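Local coordinates for chromosome-partitioning protein ParB (Caulobacter vibrioides NA1000, PDB 6S6H), which binds the centromeric parS site and the origin region of the chromosome, and takes part in chromosome partition, at residues B[9-14]-B[42-47]; B[19-24]-B[67-72]; B[76-81]-B[103-108]. All blocks are in the same frame, centred on the assembly; numbering follows the deposited sequence.

In the fold
The chain described here is the DNA-binding domain of ParB, built of helices and loops, without strands. Contact 1 closes the shorter of two early loops: helix 4-11 and the residues after it meet helix 38-45, with helix 20-34 lying between them in sequence. Contact 2 starts inside that span, at the beginning of helix 20-34, and reaches forward to helix 63-71, so the two cross along the chain; they touch where V13 and Q14 meet E23. Contact 3 opens after both have closed and joins helix 76-81 to helix 102-110 at the DNA. L69 packs on A76 and A79 and V20 on A76, so contact 2 links helices 20-34 and 63-71 to helix 76-81 of contact 3.

Contact 1: B[9-14]-B[42-47]; sequences IIENVQ and AQTIGK. With nucleotides of chain C.
The side-chain amide of Q14 meets I45 and K47 with its polar end. NE2 donates to I45 O at 3.1 Å, a nearly straight bond with an N-H...O angle of 164°. The acceptor lies close to the amide plane, and NE2 in turn comes in the carbonyl plane onto a lone pair. NE2 also comes to 3.7 Å from I45 CB. On the other branch OE1 receives a weak hydrogen bond from K47 NZ at 3.3 Å. The K47 chain is bent at three torsions, and its CD passes 3.6 Å from OP2 of DA14 of chain C.

I45 is near the C-terminal end of helix 38-45, and G46, with positive phi, turns the chain toward helix 49-57. This pair of helices forms the helix-turn-helix of the ParB domain, and the tail of helix 4-11 lies against its first helix.

Farther from the DNA the contact is apolar. I10 CG2, anti to its backbone N, reaches T44 CG2 at 3.4 Å and I45 CG2 at 3.5 Å, crossing both side chains at about a right angle. T44 OG1 is hydrogen-bonded to N40 O, one turn back in the same helix. E11 CG lies 3.9 Å from T44 O, while Y27 of helix 20-34 packs on I45 and V13.

Contact 2: B[19-24]-B[67-72]; sequences NVLEEA and SYLVSG
N19 OD1 accepts a hydrogen bond from E22 N at 2.9 Å, while the other branch of the same amide, ND2, rests 4.0 Å from V70 CG2. In return N19 N donates to E22 OE1 at 3.1 Å, meeting the carboxylate on its anti side and 32° out of its plane. The two bonds make a capping box: N19 is the N-cap of helix 20-34, and its side chain satisfies a backbone N-H of the first turn. With chi1 at 69°, N19 CG sits between the backbone N and the carbonyl carbon, and OD1 reaches E22 N from there. The bond to OD1 helps to hold the amide whose ND2 meets V70.

Across to helix 63-71 everything else is apolar, with no hydrogen bond between the segments. L69 CD1 carries most of it. L21 CD2 lies 4.0 Å from this methyl, and the two leucine side chains cross at about a right angle. V20 CG1 approaches the same L69 CD1 at 4.2 Å, so one methyl meets both V20 and L21, the first two residues of the helix. On the outer side L21 CD1 meets V70 CG2 at 4.1 Å, again at about a right angle. These are ordinary van der Waals distances; the contact is small and lies at the surface.

The axes of 20-24 and 67-71 run 10.6 Å apart at closest approach and make an angle of 116°. L58 covers V20 and L21 from the loop after helix 49-57, Y68 turns to A92 and I96 of helix 88-98, and L69 continues onto A76 and A79 of helix 76-81.

Contact 3: B[76-81]-B[103-108]; sequences AGHARA and RETEAL. With nucleotides of chain C; nucleotides of chain D.
This is part of the parS-reading surface of the ParB helix-turn-helix domain, where the segments 76-81 and 103-108 run almost parallel, 7° between their directions, and present side chains to the bases. R103 and E106, one turn apart, form a side-on salt bridge: R103 NE and NH2 each donate to one carboxylate oxygen, the latter to E106 OE2 at 2.8 Å. Both nitrogens come from above the carboxylate plane, yet both oxygens lie near the guanidinium plane. Thus oriented, R103 NH2 donates to O4 of DT12 of chain C at 2.9 Å, and C4 of DC8 of chain D lies over one face of the guanidinium.

E106 OE2 is gripped by three donors. Besides R103 it receives N4 of DC8 of chain D at 2.9 Å and a water, which also donates to G77 O and accepts from R80 NH2. That water joins the two helices; R80 itself also bonds O6 of a guanine base. At the start of helix 76-81, G77 N donates to OP2 of DT12 of chain C at 2.8 Å, where the helix dipole would favour the phosphate.

Behind the bases the helices pack directly. T105 OG1, bonded to S101 O, lies at the H78 ring edge in plane, 3.4 Å from CD2. A81 CB touches T105 CG2 at 3.9 Å. T75 OG1 and L100 O hold the H78 nitrogens, I95 of helix 88-98 backs H78 and T105, and R80 packs on N54 and R57 of helix 49-57.

Contact 1: B[9-14]-B[42-47]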
loop_
_atom_site.group_PDB
_atom_site.type_symbol
_atom_site.label_atom_id
_atom_site.label_comp_id
_atom_site.label_asym_id
_atom_site.label_seq_id
_atom_site.Cartn_x
_atom_site.Cartn_y
_atom_site.Cartn_z
ATOM N N ILE B 9 -7.665 -12.295 -17.621
ATOM C CA ILE B 9 -8.759 -11.911 -16.676
ATOM C C ILE B 9 -8.179 -11.814 -15.261
ATOM O O ILE B 9 -8.468 -10.813 -14.578
ATOM C CB ILE B 9 -9.931 -12.911 -16.755
ATOM C CG1 ILE B 9 -10.662 -12.807 -18.095
ATOM C CG2 ILE B 9 -10.888 -12.732 -15.585
ATOM C CD1 ILE B 9 -11.563 -13.978 -18.392
ATOM N N ILE B 10 -7.399 -12.818 -14.846
ATOM C CA ILE B 10 -6.746 -12.879 -13.503
ATOM C C ILE B 10 -5.772 -11.701 -13.377
ATOM O O ILE B 10 -5.826 -10.994 -12.352
ATOM C CB ILE B 10 -6.056 -14.244 -13.287
ATOM C CG1 ILE B 10 -7.080 -15.379 -13.192
ATOM C CG2 ILE B 10 -5.150 -14.209 -12.064
ATOM C CD1 ILE B 10 -6.516 -16.753 -13.471
ATOM N N GLU B 11 -4.932 -11.496 -14.394
ATOM C CA GLU B 11 -3.917 -10.409 -14.453
ATOM C C GLU B 11 -4.582 -9.047 -14.217
ATOM O O GLU B 11 -3.990 -8.227 -13.497
ATOM C CB GLU B 11 -3.201 -10.420 -15.804
ATOM C CG GLU B 11 -2.116 -11.476 -15.907
ATOM C CD GLU B 11 -1.446 -11.561 -17.267
ATOM O OE1 GLU B 11 -0.226 -11.799 -17.306
ATOM O OE2 GLU B 11 -2.142 -11.391 -18.285
ATOM N N ASN B 12 -5.762 -8.815 -14.797
ATOM C CA ASN B 12 -6.378 -7.463 -14.893
ATOM C C ASN B 12 -7.251 -7.158 -13.667
ATOM O O ASN B 12 -7.743 -6.018 -13.581
ATOM C CB ASN B 12 -7.145 -7.284 -16.206
ATOM C CG ASN B 12 -6.232 -6.868 -17.341
ATOM O OD1 ASN B 12 -6.145 -5.687 -17.668
ATOM N ND2 ASN B 12 -5.523 -7.822 -17.923
ATOM N N VAL B 13 -7.422 -8.104 -12.742
ATOM C CA VAL B 13 -8.184 -7.875 -11.476
ATOM C C VAL B 13 -7.569 -6.674 -10.748
ATOM O O VAL B 13 -8.329 -5.755 -10.385
ATOM C CB VAL B 13 -8.206 -9.132 -10.583
ATOM C CG1 VAL B 13 -8.726 -8.826 -9.180
ATOM C CG2 VAL B 13 -9.007 -10.257 -11.225
ATOM N N GLN B 14 -6.243 -6.678 -10.564
ATOM C CA GLN B 14 -5.492 -5.647 -9.793
ATOM C C GLN B 14 -5.310 -4.371 -10.633
ATOM O O GLN B 14 -5.124 -3.302 -10.021
ATOM C CB GLN B 14 -4.144 -6.201 -9.322
ATOM C CG GLN B 14 -3.101 -6.348 -10.427
ATOM C CD GLN B 14 -1.932 -7.211 -10.009
ATOM O OE1 GLN B 14 -1.604 -7.322 -8.827
ATOM N NE2 GLN B 14 -1.287 -7.828 -10.986
ATOM N N ALA B 42 -1.465 -16.174 -7.298
ATOM C CA ALA B 42 -0.297 -15.397 -6.822
ATOM C C ALA B 42 0.760 -15.313 -7.928
ATOM O O ALA B 42 1.175 -14.186 -8.257
ATOM C CB ALA B 42 0.260 -16.024 -5.567
ATOM N N GLN B 43 1.161 -16.456 -8.493
ATOM C CA GLN B 43 2.191 -16.532 -9.566
ATOM C C GLN B 43 1.694 -15.795 -10.819
ATOM O O GLN B 43 2.527 -15.165 -11.487
ATOM C CB GLN B 43 2.549 -17.988 -9.879
ATOM C CG GLN B 43 3.432 -18.635 -8.822
ATOM C CD GLN B 43 3.944 -19.998 -9.225
ATOM O OE1 GLN B 43 3.783 -20.441 -10.361
ATOM N NE2 GLN B 43 4.565 -20.689 -8.281
ATOM N N THR B 44 0.391 -15.862 -11.114
ATOM C CA THR B 44 -0.247 -15.211 -12.292
ATOM C C THR B 44 -0.167 -13.686 -12.158
ATOM O O THR B 44 0.162 -13.034 -13.165
ATOM C CB THR B 44 -1.704 -15.662 -12.474
ATOM O OG1 THR B 44 -1.722 -17.089 -12.520
ATOM C CG2 THR B 44 -2.349 -15.106 -13.726
ATOM N N ILE B 45 -0.460 -13.143 -10.971
ATOM C CA ILE B 45 -0.575 -11.672 -10.734
ATOM C C ILE B 45 0.752 -11.108 -10.209
ATOM O O ILE B 45 0.795 -9.893 -9.957
ATOM C CB ILE B 45 -1.754 -11.347 -9.790
ATOM C CG1 ILE B 45 -1.446 -11.685 -8.328
ATOM C CG2 ILE B 45 -3.026 -12.028 -10.272
ATOM C CD1 ILE B 45 -2.508 -11.226 -7.357
ATOM N N GLY B 46 1.787 -11.942 -10.052
ATOM C CA GLY B 46 3.124 -11.524 -9.580
ATOM C C GLY B 46 3.100 -11.046 -8.135
ATOM O O GLY B 46 3.805 -10.071 -7.826
ATOM N N LYS B 47 2.322 -11.712 -7.279
ATOM C CA LYS B 47 2.199 -11.414 -5.825
ATOM C C LYS B 47 2.481 -12.692 -5.029
ATOM O O LYS B 47 2.731 -13.740 -5.655
ATOM C CB LYS B 47 0.804 -10.864 -5.506
ATOM C CG LYS B 47 0.552 -9.436 -5.976
ATOM C CD LYS B 47 1.214 -8.396 -5.100
ATOM C CE LYS B 47 1.648 -7.163 -5.864
ATOM N NZ LYS B 47 0.492 -6.458 -6.463
ATOM P P DA C 14 3.735 -9.437 -2.215
ATOM O OP1 DA C 14 4.565 -9.603 -3.432
ATOM O OP2 DA C 14 2.392 -10.072 -2.142
ATOM O "O5'" DA C 14 4.639 -9.922 -0.999
ATOM C "C5'" DA C 14 5.937 -9.336 -0.805
ATOM C "C4'" DA C 14 6.640 -9.985 0.363
ATOM O "O4'" DA C 14 5.953 -9.659 1.592
ATOM C "C3'" DA C 14 6.705 -11.508 0.321
ATOM O "O3'" DA C 14 7.948 -11.871 0.917
ATOM C "C2'" DA C 14 5.523 -11.924 1.176
ATOM C "C1'" DA C 14 5.529 -10.847 2.244
ATOM N N9 DA C 14 4.239 -10.571 2.871
ATOM C C8 DA C 14 2.995 -10.523 2.291
ATOM N N7 DA C 14 2.034 -10.218 3.129
ATOM C C5 DA C 14 2.691 -10.038 4.338
ATOM C C6 DA C 14 2.232 -9.700 5.623
ATOM N N6 DA C 14 0.950 -9.471 5.915
ATOM N N1 DA C 14 3.148 -9.607 6.612
ATOM C C2 DA C 14 4.436 -9.835 6.318
ATOM N N3 DA C 14 4.986 -10.164 5.152
ATOM C C4 DA C 14 4.050 -10.248 4.192
#

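Contact 2: B[19-24]-B[67-72]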
loop_
_atom_site.group_PDB
_atom_site.type_symbol
_atom_site.label_atom_id
_atom_site.label_comp_id
_atom_site.label_asym_id
_atom_site.label_seq_id
_atom_site.Cartn_x
_atom_site.Cartn_y
_atom_site.Cartn_z
ATOM N N ASN B 19 -12.066 -1.781 -5.606
ATOM C CA ASN B 19 -11.728 -1.694 -4.163
ATOM C C ASN B 19 -11.292 -3.095 -3.710
ATOM O O ASN B 19 -11.515 -4.059 -4.459
ATOM C CB ASN B 19 -12.870 -1.078 -3.344
ATOM C CG ASN B 19 -14.103 -1.948 -3.233
ATOM O OD1 ASN B 19 -14.011 -3.161 -3.062
ATOM N ND2 ASN B 19 -15.270 -1.329 -3.294
ATOM N N VAL B 20 -10.674 -3.198 -2.533
ATOM C CA VAL B 20 -10.007 -4.442 -2.046
ATOM C C VAL B 20 -11.017 -5.600 -1.993
ATOM O O VAL B 20 -10.609 -6.736 -2.296
ATOM C CB VAL B 20 -9.316 -4.211 -0.688
ATOM C CG1 VAL B 20 -10.313 -3.956 0.432
ATOM C CG2 VAL B 20 -8.388 -5.360 -0.329
ATOM N N LEU B 21 -12.275 -5.335 -1.622
ATOM C CA LEU B 21 -13.325 -6.380 -1.460
ATOM C C LEU B 21 -13.804 -6.873 -2.833
ATOM O O LEU B 21 -14.140 -8.070 -2.941
ATOM C CB LEU B 21 -14.489 -5.820 -0.637
ATOM C CG LEU B 21 -14.182 -5.558 0.836
ATOM C CD1 LEU B 21 -15.359 -4.882 1.522
ATOM C CD2 LEU B 21 -13.810 -6.847 1.559
ATOM N N GLU B 22 -13.849 -5.990 -3.833
ATOM C CA GLU B 22 -14.212 -6.344 -5.232
ATOM C C GLU B 22 -13.112 -7.240 -5.818
ATOM O O GLU B 22 -13.456 -8.196 -6.544
ATOM C CB GLU B 22 -14.436 -5.083 -6.069
ATOM C CG GLU B 22 -15.734 -4.367 -5.732
ATOM C CD GLU B 22 -15.872 -2.971 -6.313
ATOM O OE1 GLU B 22 -14.847 -2.392 -6.710
ATOM O OE2 GLU B 22 -17.004 -2.462 -6.355
ATOM N N GLU B 23 -11.846 -6.950 -5.500
ATOM C CA GLU B 23 -10.671 -7.764 -5.914
ATOM C C GLU B 23 -10.755 -9.147 -5.261
ATOM O O GLU B 23 -10.484 -10.146 -5.957
ATOM C CB GLU B 23 -9.360 -7.077 -5.529
ATOM C CG GLU B 23 -9.094 -5.814 -6.324
ATOM C CD GLU B 23 -7.708 -5.221 -6.148
ATOM O OE1 GLU B 23 -7.487 -4.093 -6.643
ATOM O OE2 GLU B 23 -6.860 -5.888 -5.523
ATOM N N ALA B 24 -11.112 -9.193 -3.975
ATOM C CA ALA B 24 -11.259 -10.432 -3.173
ATOM C C ALA B 24 -12.282 -11.364 -3.832
ATOM O O ALA B 24 -11.917 -12.517 -4.144
ATOM C CB ALA B 24 -11.665 -10.083 -1.764
ATOM N N SER B 67 -18.344 -2.239 5.095
ATOM C CA SER B 67 -18.854 -0.866 4.827
ATOM C C SER B 67 -17.762 0.172 5.121
ATOM O O SER B 67 -17.590 1.087 4.295
ATOM C CB SER B 67 -20.108 -0.575 5.610
ATOM O OG SER B 67 -21.093 -1.572 5.376
ATOM N N TYR B 68 -17.048 0.036 6.242
ATOM C CA TYR B 68 -15.940 0.947 6.639
ATOM C C TYR B 68 -14.823 0.892 5.587
ATOM O O TYR B 68 -14.272 1.963 5.267
ATOM C CB TYR B 68 -15.404 0.616 8.036
ATOM C CG TYR B 68 -16.373 0.847 9.170
ATOM C CD1 TYR B 68 -17.112 2.017 9.264
ATOM C CD2 TYR B 68 -16.532 -0.096 10.173
ATOM C CE1 TYR B 68 -18.000 2.232 10.306
ATOM C CE2 TYR B 68 -17.413 0.105 11.223
ATOM C CZ TYR B 68 -18.149 1.274 11.291
ATOM O OH TYR B 68 -19.017 1.477 12.325
ATOM N N LEU B 69 -14.503 -0.303 5.072
ATOM C CA LEU B 69 -13.478 -0.514 4.010
ATOM C C LEU B 69 -13.877 0.248 2.742
ATOM O O LEU B 69 -13.029 0.987 2.209
ATOM C CB LEU B 69 -13.340 -2.009 3.702
ATOM C CG LEU B 69 -12.278 -2.758 4.504
ATOM C CD1 LEU B 69 -12.255 -4.231 4.119
ATOM C CD2 LEU B 69 -10.903 -2.134 4.303
ATOM N N VAL B 70 -15.113 0.050 2.276
ATOM C CA VAL B 70 -15.659 0.672 1.033
ATOM C C VAL B 70 -15.651 2.198 1.188
ATOM O O VAL B 70 -15.273 2.879 0.213
ATOM C CB VAL B 70 -17.067 0.138 0.707
ATOM C CG1 VAL B 70 -17.768 0.980 -0.352
ATOM C CG2 VAL B 70 -17.019 -1.324 0.288
ATOM N N SER B 71 -16.049 2.704 2.361
ATOM C CA SER B 71 -16.173 4.155 2.668
ATOM C C SER B 71 -14.790 4.774 2.906
ATOM O O SER B 71 -14.657 5.998 2.710
ATOM C CB SER B 71 -17.095 4.389 3.841
ATOM O OG SER B 71 -16.545 3.863 5.038
ATOM N N GLY B 72 -13.804 3.965 3.313
ATOM C CA GLY B 72 -12.408 4.394 3.529
ATOM C C GLY B 72 -12.158 4.864 4.952
ATOM O O GLY B 72 -11.090 5.452 5.194
#

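Contact 3: B[76-81]-B[103-108]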
loop_
_atom_site.group_PDB
_atom_site.type_symbol
_atom_site.label_atom_id
_atom_site.label_comp_id
_atom_site.label_asym_id
_atom_site.label_seq_id
_atom_site.Cartn_x
_atom_site.Cartn_y
_atom_site.Cartn_z
ATOM N N ALA B 76 -7.347 -1.640 4.405
ATOM C CA ALA B 76 -7.213 -3.114 4.328
ATOM C C ALA B 76 -6.374 -3.623 5.509
ATOM O O ALA B 76 -6.723 -4.680 6.055
ATOM C CB ALA B 76 -6.598 -3.501 3.003
ATOM N N GLY B 77 -5.316 -2.891 5.874
ATOM C CA GLY B 77 -4.399 -3.210 6.989
ATOM C C GLY B 77 -5.120 -3.279 8.326
ATOM O O GLY B 77 -4.874 -4.240 9.083
ATOM N N HIS B 78 -5.982 -2.298 8.609
ATOM C CA HIS B 78 -6.826 -2.237 9.832
ATOM C C HIS B 78 -7.767 -3.446 9.870
ATOM O O HIS B 78 -7.780 -4.161 10.892
ATOM C CB HIS B 78 -7.615 -0.920 9.886
ATOM C CG HIS B 78 -6.768 0.295 10.077
ATOM N ND1 HIS B 78 -6.505 1.174 9.047
ATOM C CD2 HIS B 78 -6.126 0.774 11.166
ATOM C CE1 HIS B 78 -5.733 2.145 9.489
ATOM N NE2 HIS B 78 -5.489 1.924 10.788
ATOM N N ALA B 79 -8.517 -3.662 8.782
ATOM C CA ALA B 79 -9.562 -4.703 8.648
ATOM C C ALA B 79 -8.959 -6.095 8.874
ATOM O O ALA B 79 -9.536 -6.868 9.671
ATOM C CB ALA B 79 -10.211 -4.601 7.291
ATOM N N ARG B 80 -7.851 -6.403 8.193
ATOM C CA ARG B 80 -7.147 -7.712 8.284
ATOM C C ARG B 80 -6.679 -7.946 9.728
ATOM O O ARG B 80 -6.825 -9.083 10.220
ATOM C CB ARG B 80 -5.964 -7.732 7.315
ATOM C CG ARG B 80 -5.287 -9.086 7.170
ATOM C CD ARG B 80 -3.992 -8.939 6.396
ATOM N NE ARG B 80 -3.006 -8.177 7.151
ATOM C CZ ARG B 80 -1.982 -7.501 6.629
ATOM N NH1 ARG B 80 -1.793 -7.460 5.320
ATOM N NH2 ARG B 80 -1.153 -6.853 7.429
ATOM N N ALA B 81 -6.164 -6.901 10.385
ATOM C CA ALA B 81 -5.589 -6.949 11.751
ATOM C C ALA B 81 -6.645 -7.380 12.781
ATOM O O ALA B 81 -6.237 -7.909 13.824
ATOM C CB ALA B 81 -4.986 -5.610 12.106
ATOM N N ARG B 103 -0.317 -0.533 13.042
ATOM C CA ARG B 103 0.626 -1.057 14.068
ATOM C C ARG B 103 -0.064 -1.059 15.440
ATOM O O ARG B 103 -0.016 -2.098 16.130
ATOM C CB ARG B 103 1.921 -0.233 14.076
ATOM C CG ARG B 103 3.185 -1.074 14.001
ATOM C CD ARG B 103 3.585 -1.411 12.577
ATOM N NE ARG B 103 2.584 -2.223 11.893
ATOM C CZ ARG B 103 2.315 -2.171 10.588
ATOM N NH1 ARG B 103 2.961 -1.332 9.795
ATOM N NH2 ARG B 103 1.384 -2.956 10.075
ATOM N N GLU B 104 -0.691 0.060 15.815
ATOM C CA GLU B 104 -1.445 0.206 17.091
ATOM C C GLU B 104 -2.622 -0.776 17.095
ATOM O O GLU B 104 -2.896 -1.368 18.156
ATOM C CB GLU B 104 -1.914 1.651 17.277
ATOM C CG GLU B 104 -0.796 2.597 17.687
ATOM C CD GLU B 104 -1.167 4.069 17.721
ATOM O OE1 GLU B 104 -2.006 4.481 16.898
ATOM O OE2 GLU B 104 -0.615 4.800 18.573
ATOM N N THR B 105 -3.282 -0.947 15.945
ATOM C CA THR B 105 -4.441 -1.860 15.762
ATOM C C THR B 105 -3.996 -3.310 15.997
ATOM O O THR B 105 -4.737 -4.046 16.666
ATOM C CB THR B 105 -5.082 -1.657 14.382
ATOM O OG1 THR B 105 -5.491 -0.292 14.298
ATOM C CG2 THR B 105 -6.266 -2.567 14.132
ATOM N N GLU B 106 -2.834 -3.701 15.464
ATOM C CA GLU B 106 -2.225 -5.045 15.666
ATOM C C GLU B 106 -1.998 -5.287 17.164
ATOM O O GLU B 106 -2.250 -6.420 17.616
ATOM C CB GLU B 106 -0.918 -5.164 14.879
ATOM C CG GLU B 106 -1.141 -5.320 13.386
ATOM C CD GLU B 106 0.060 -5.027 12.504
ATOM O OE1 GLU B 106 1.158 -4.768 13.045
ATOM O OE2 GLU B 106 -0.109 -5.057 11.270
ATOM N N ALA B 107 -1.550 -4.263 17.899
ATOM C CA ALA B 107 -1.305 -4.304 19.361
ATOM C C ALA B 107 -2.628 -4.537 20.096
ATOM O O ALA B 107 -2.654 -5.379 21.014
ATOM C CB ALA B 107 -0.624 -3.037 19.816
ATOM N N LEU B 108 -3.685 -3.829 19.692
ATOM C CA LEU B 108 -5.047 -3.955 20.278
ATOM C C LEU B 108 -5.531 -5.402 20.123
ATOM O O LEU B 108 -6.057 -5.953 21.111
ATOM C CB LEU B 108 -5.984 -2.970 19.572
ATOM C CG LEU B 108 -7.432 -2.946 20.058
ATOM C CD1 LEU B 108 -7.509 -2.634 21.544
ATOM C CD2 LEU B 108 -8.242 -1.937 19.260
ATOM P P DT C 12 -3.418 -0.323 3.070
ATOM O OP1 DT C 12 -4.336 -0.101 1.925
ATOM O OP2 DT C 12 -3.854 -1.175 4.209
ATOM O "O5'" DT C 12 -2.061 -0.909 2.484
ATOM C "C5'" DT C 12 -1.385 -0.217 1.433
ATOM C "C4'" DT C 12 -0.360 -1.110 0.778
ATOM O "O4'" DT C 12 0.742 -1.355 1.679
ATOM C "C3'" DT C 12 -0.859 -2.481 0.334
ATOM O "O3'" DT C 12 -0.243 -2.744 -0.926
ATOM C "C2'" DT C 12 -0.380 -3.414 1.432
ATOM C "C1'" DT C 12 0.896 -2.744 1.933
ATOM N N1 DT C 12 1.210 -2.894 3.375
ATOM C C2 DT C 12 2.531 -3.029 3.736
ATOM O O2 DT C 12 3.440 -3.097 2.926
ATOM N N3 DT C 12 2.749 -3.103 5.090
ATOM C C4 DT C 12 1.799 -3.037 6.094
ATOM O O4 DT C 12 2.143 -3.124 7.271
ATOM C C5 DT C 12 0.434 -2.888 5.641
ATOM C C7 DT C 12 -0.663 -2.813 6.655
ATOM C C6 DT C 12 0.215 -2.804 4.324
ATOM P P DC D 8 7.537 -8.299 15.207
ATOM O OP1 DC D 8 8.769 -8.730 15.910
ATOM O OP2 DC D 8 6.621 -7.326 15.861
ATOM O "O5'" DC D 8 7.962 -7.762 13.766
ATOM C "C5'" DC D 8 8.783 -8.588 12.920
ATOM C "C4'" DC D 8 8.984 -7.949 11.566
ATOM O "O4'" DC D 8 7.734 -7.898 10.837
ATOM C "C3'" DC D 8 9.504 -6.510 11.588
ATOM O "O3'" DC D 8 10.370 -6.338 10.463
ATOM C "C2'" DC D 8 8.246 -5.689 11.379
ATOM C "C1'" DC D 8 7.527 -6.571 10.374
ATOM N N1 DC D 8 6.078 -6.372 10.202
ATOM C C2 DC D 8 5.522 -6.586 8.936
ATOM O O2 DC D 8 6.269 -6.908 7.998
ATOM N N3 DC D 8 4.189 -6.429 8.763
ATOM C C4 DC D 8 3.418 -6.084 9.798
ATOM N N4 DC D 8 2.110 -5.941 9.581
ATOM C C5 DC D 8 3.958 -5.868 11.100
ATOM C C6 DC D 8 5.278 -6.028 11.258
ATOM P P DG C 11 -1.757 3.533 8.958
ATOM O OP1 DG C 11 -3.116 3.996 9.342
ATOM O OP2 DG C 11 -1.010 2.634 9.879
ATOM O "O5'" DG C 11 -1.767 2.819 7.532
ATOM C "C5'" DG C 11 -2.340 3.458 6.385
ATOM C "C4'" DG C 11 -1.986 2.689 5.134
ATOM O "O4'" DG C 11 -0.557 2.455 5.088
ATOM C "C3'" DG C 11 -2.638 1.311 5.005
ATOM O "O3'" DG C 11 -2.981 1.108 3.626
ATOM C "C2'" DG C 11 -1.570 0.374 5.544
ATOM C "C1'" DG C 11 -0.277 1.062 5.138
ATOM N N9 DG C 11 0.832 0.867 6.065
ATOM C C8 DG C 11 0.788 0.925 7.437
ATOM N N7 DG C 11 1.953 0.731 7.995
ATOM C C5 DG C 11 2.815 0.529 6.926
ATOM C C6 DG C 11 4.207 0.253 6.909
ATOM O O6 DG C 11 4.982 0.136 7.865
ATOM N N1 DG C 11 4.685 0.117 5.610
ATOM C C2 DG C 11 3.924 0.228 4.473
ATOM N N2 DG C 11 4.570 0.065 3.310
ATOM N N3 DG C 11 2.624 0.479 4.476
ATOM C C4 DG C 11 2.139 0.617 5.728
HETATM O O HOH W 1 -2.312 -5.847 9.726
#